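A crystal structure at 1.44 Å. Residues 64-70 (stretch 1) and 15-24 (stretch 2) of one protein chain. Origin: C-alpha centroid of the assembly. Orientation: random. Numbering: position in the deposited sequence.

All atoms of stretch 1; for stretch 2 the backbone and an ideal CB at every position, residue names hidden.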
# COMPACT_ATOMS: atom_id res chain seq x y z
N THR A 64 -4.68 6.45 9.29
CA THR A 64 -6.05 6.14 9.74
C THR A 64 -5.93 5.96 11.26
O THR A 64 -5.15 5.08 11.70
CB THR A 64 -6.59 4.90 9.07
OG1 THR A 64 -6.72 5.28 7.70
CG2 THR A 64 -7.91 4.37 9.60
N PHE A 65 -6.78 6.65 12.00
CA PHE A 65 -6.85 6.61 13.46
C PHE A 65 -8.10 5.87 13.88
O PHE A 65 -9.18 6.06 13.30
CB PHE A 65 -6.91 8.01 14.07
CG PHE A 65 -5.62 8.75 13.88
CD1 PHE A 65 -5.36 9.38 12.69
CD2 PHE A 65 -4.75 8.97 14.93
CE1 PHE A 65 -4.15 10.03 12.51
CE2 PHE A 65 -3.53 9.57 14.75
CZ PHE A 65 -3.25 10.14 13.54
N ILE A 66 -7.89 4.88 14.73
CA ILE A 66 -8.99 4.02 15.22
C ILE A 66 -9.10 4.24 16.71
O ILE A 66 -8.14 3.94 17.46
CB ILE A 66 -8.84 2.54 14.93
CG1 ILE A 66 -10.09 1.71 15.27
CG2 ILE A 66 -7.55 1.97 15.48
CD1 ILE A 66 -9.90 0.24 15.06
N ALA A 67 -10.26 4.72 17.14
CA ALA A 67 -10.62 4.70 18.59
C ALA A 67 -11.37 3.37 18.81
O ALA A 67 -12.32 3.09 18.07
CB ALA A 67 -11.43 5.91 18.93
N LEU A 68 -10.91 2.53 19.72
CA LEU A 68 -11.52 1.20 19.91
C LEU A 68 -11.75 0.86 21.37
O LEU A 68 -10.94 1.29 22.24
CB LEU A 68 -10.60 0.17 19.23
CG LEU A 68 -11.10 -1.29 19.24
CD1 LEU A 68 -10.69 -2.02 17.97
CD2 LEU A 68 -10.59 -2.03 20.47
N LYS A 69 -12.79 0.09 21.61
CA LYS A 69 -13.03 -0.52 22.95
C LYS A 69 -13.49 -1.93 22.71
O LYS A 69 -14.37 -2.16 21.89
CB LYS A 69 -14.05 0.27 23.77
CG LYS A 69 -14.22 -0.25 25.17
CD LYS A 69 -15.15 0.63 25.96
CE LYS A 69 -15.26 0.15 27.39
NZ LYS A 69 -16.37 0.84 28.02
N PRO A 70 -12.93 -2.92 23.42
CA PRO A 70 -13.38 -4.30 23.23
C PRO A 70 -14.77 -4.43 23.86
O PRO A 70 -15.10 -3.67 24.74
CB PRO A 70 -12.35 -5.11 24.00
CG PRO A 70 -11.85 -4.16 25.08
CD PRO A 70 -11.87 -2.76 24.44
N UNK A 15 -5.64 13.47 15.07
CA UNK A 15 -6.14 12.12 14.86
C UNK A 15 -6.75 11.56 16.14
O UNK A 15 -7.88 11.02 16.12
CB UNK A 15 -5.02 11.21 14.36
N UNK A 16 -6.03 11.71 17.24
CA UNK A 16 -6.55 11.22 18.54
C UNK A 16 -7.83 12.00 18.86
O UNK A 16 -8.83 11.38 19.29
CB UNK A 16 -5.52 11.39 19.66
N UNK A 17 -7.77 13.32 18.76
CA UNK A 17 -8.92 14.19 19.16
C UNK A 17 -10.16 13.80 18.33
O UNK A 17 -11.25 13.55 18.87
CB UNK A 17 -8.59 15.67 18.96
N UNK A 18 -10.00 13.63 17.03
CA UNK A 18 -11.14 13.41 16.12
C UNK A 18 -11.68 11.99 16.25
O UNK A 18 -12.92 11.79 16.22
CB UNK A 18 -10.73 13.68 14.67
N UNK A 19 -10.81 10.99 16.37
CA UNK A 19 -11.23 9.58 16.51
C UNK A 19 -11.93 9.43 17.85
O UNK A 19 -13.00 8.76 17.90
CB UNK A 19 -10.04 8.62 16.41
N UNK A 20 -11.41 10.08 18.88
CA UNK A 20 -12.00 9.98 20.25
C UNK A 20 -13.39 10.62 20.25
O UNK A 20 -14.31 10.02 20.73
CB UNK A 20 -11.11 10.66 21.29
N UNK A 21 -13.52 11.82 19.69
CA UNK A 21 -14.81 12.53 19.63
C UNK A 21 -15.83 11.69 18.84
O UNK A 21 -17.01 11.59 19.25
CB UNK A 21 -14.64 13.91 18.99
N UNK A 22 -15.47 11.12 17.69
CA UNK A 22 -16.44 10.34 16.91
C UNK A 22 -16.86 9.12 17.75
O UNK A 22 -18.03 8.70 17.72
CB UNK A 22 -15.85 9.91 15.57
N UNK A 23 -15.92 8.55 18.46
CA UNK A 23 -16.22 7.36 19.30
C UNK A 23 -17.22 7.76 20.40
O UNK A 23 -18.25 7.10 20.55
CB UNK A 23 -14.94 6.79 19.92
N UNK A 24 -16.96 8.87 21.11
CA UNK A 24 -17.80 9.31 22.26
C UNK A 24 -19.15 9.74 21.71
O UNK A 24 -20.20 9.33 22.29
CB UNK A 24 -17.15 10.45 23.04

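Stretch 2 is a helix that crosses the strand of stretch 1 at 42°, with a closest axial approach of 7.3 Å. Side chains alternate along the strand, and those of Phe 65, Ala 67 and Lys 69 start toward the helix.

At position 15 the CA-to-CB direction points toward the strand, where the Phe 65 ring lies. An ideal CB here would lie 2.2 Å from Phe 65 CZ, a clash, so with the ring in this place only a residue without a side chain fits, although the backbone angles are ordinary helical ones that do not themselves call for glycine. The residue is Gly 15. Its CA sits 3.3 Å from the centroid of the Phe 65 ring, 6° off the ring normal, a CH-pi contact over the ring face.

Position 16 turns away, its ideal CB 5.4 Å from Phe 65 CD2, and many helix-compatible residues would do. It is Val 16, whose backbone N lies 3.8 Å from Phe 65 CD2. Positions 17 and 18 have nothing of stretch 1 within 5.5 Å of their ideal CB atoms, so polar residues are as acceptable as any; they are Ser 17 and Gln 18.

At position 19 the CB points toward the strand, with the ideal atom 4.0 Å from both Phe 65 CB and Ala 67 CB. Contact is already made at CB, and the surroundings offered are apolar, which favours a small side chain such as alanine. Ala 19 meets this: its CB packs 4.0 Å from Phe 65 CB and 4.0 Å from Ala 67 CB, while its carbonyl O approaches Ala 67 CB to 3.4 Å.

Position 20 points away and could be polar or apolar. Thr 20 turns its hydroxyl back to the helix, OG1 donating to Val 16 O at 2.7 Å. Position 21, also directed away, tolerates a long polar chain and holds Lys 21. Position 22 points toward the strand side but finds no partner in reach; several residues would serve, and Leu 22 makes no contact.

Position 23 again faces the strand, its ideal CB 3.8 Å from Ala 67 CB. Beyond that small methyl lies room along the backbone toward Lys 69, suiting a large apolar or aromatic group. Phe 23 (chi1 t) reaches along it: CD2 lies 3.4 Å from Ala 67 O, and CZ 3.8 Å from Lys 69 CB. Position 24 is out of reach and unconstrained by stretch 1; it is Val 24.

Stretch 2 15-24: GVSQATKLFV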
# COMPACT_ATOMS: atom_id res chain seq x y z
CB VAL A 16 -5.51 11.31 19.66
CG1 VAL A 16 -6.10 11.08 21.03
CG2 VAL A 16 -4.37 10.34 19.40
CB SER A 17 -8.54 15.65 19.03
OG SER A 17 -9.56 16.43 19.51
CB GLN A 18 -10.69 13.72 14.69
CG GLN A 18 -10.52 15.21 14.44
CD GLN A 18 -9.97 15.52 13.06
OE1 GLN A 18 -10.42 14.95 12.10
NE2 GLN A 18 -9.18 16.58 12.96
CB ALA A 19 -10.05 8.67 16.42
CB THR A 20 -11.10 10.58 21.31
OG1 THR A 20 -9.83 9.91 21.30
CG2 THR A 20 -11.73 10.43 22.67
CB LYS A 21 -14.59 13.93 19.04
CG LYS A 21 -15.86 14.76 18.81
CD LYS A 21 -15.56 16.21 18.58
CE LYS A 21 -16.72 17.10 18.14
NZ LYS A 21 -18.06 16.58 18.48
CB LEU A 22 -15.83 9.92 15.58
CG LEU A 22 -16.70 9.06 14.69
CD1 LEU A 22 -17.96 9.80 14.30
CD2 LEU A 22 -15.97 8.69 13.42
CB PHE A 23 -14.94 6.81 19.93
CG PHE A 23 -15.17 5.51 20.62
CD1 PHE A 23 -15.77 5.50 21.89
CD2 PHE A 23 -14.87 4.32 20.00
CE1 PHE A 23 -16.01 4.30 22.51
CE2 PHE A 23 -15.10 3.10 20.62
CZ PHE A 23 -15.67 3.11 21.87
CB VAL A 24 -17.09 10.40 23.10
CG1 VAL A 24 -18.02 11.07 24.11
CG2 VAL A 24 -15.89 9.82 23.86
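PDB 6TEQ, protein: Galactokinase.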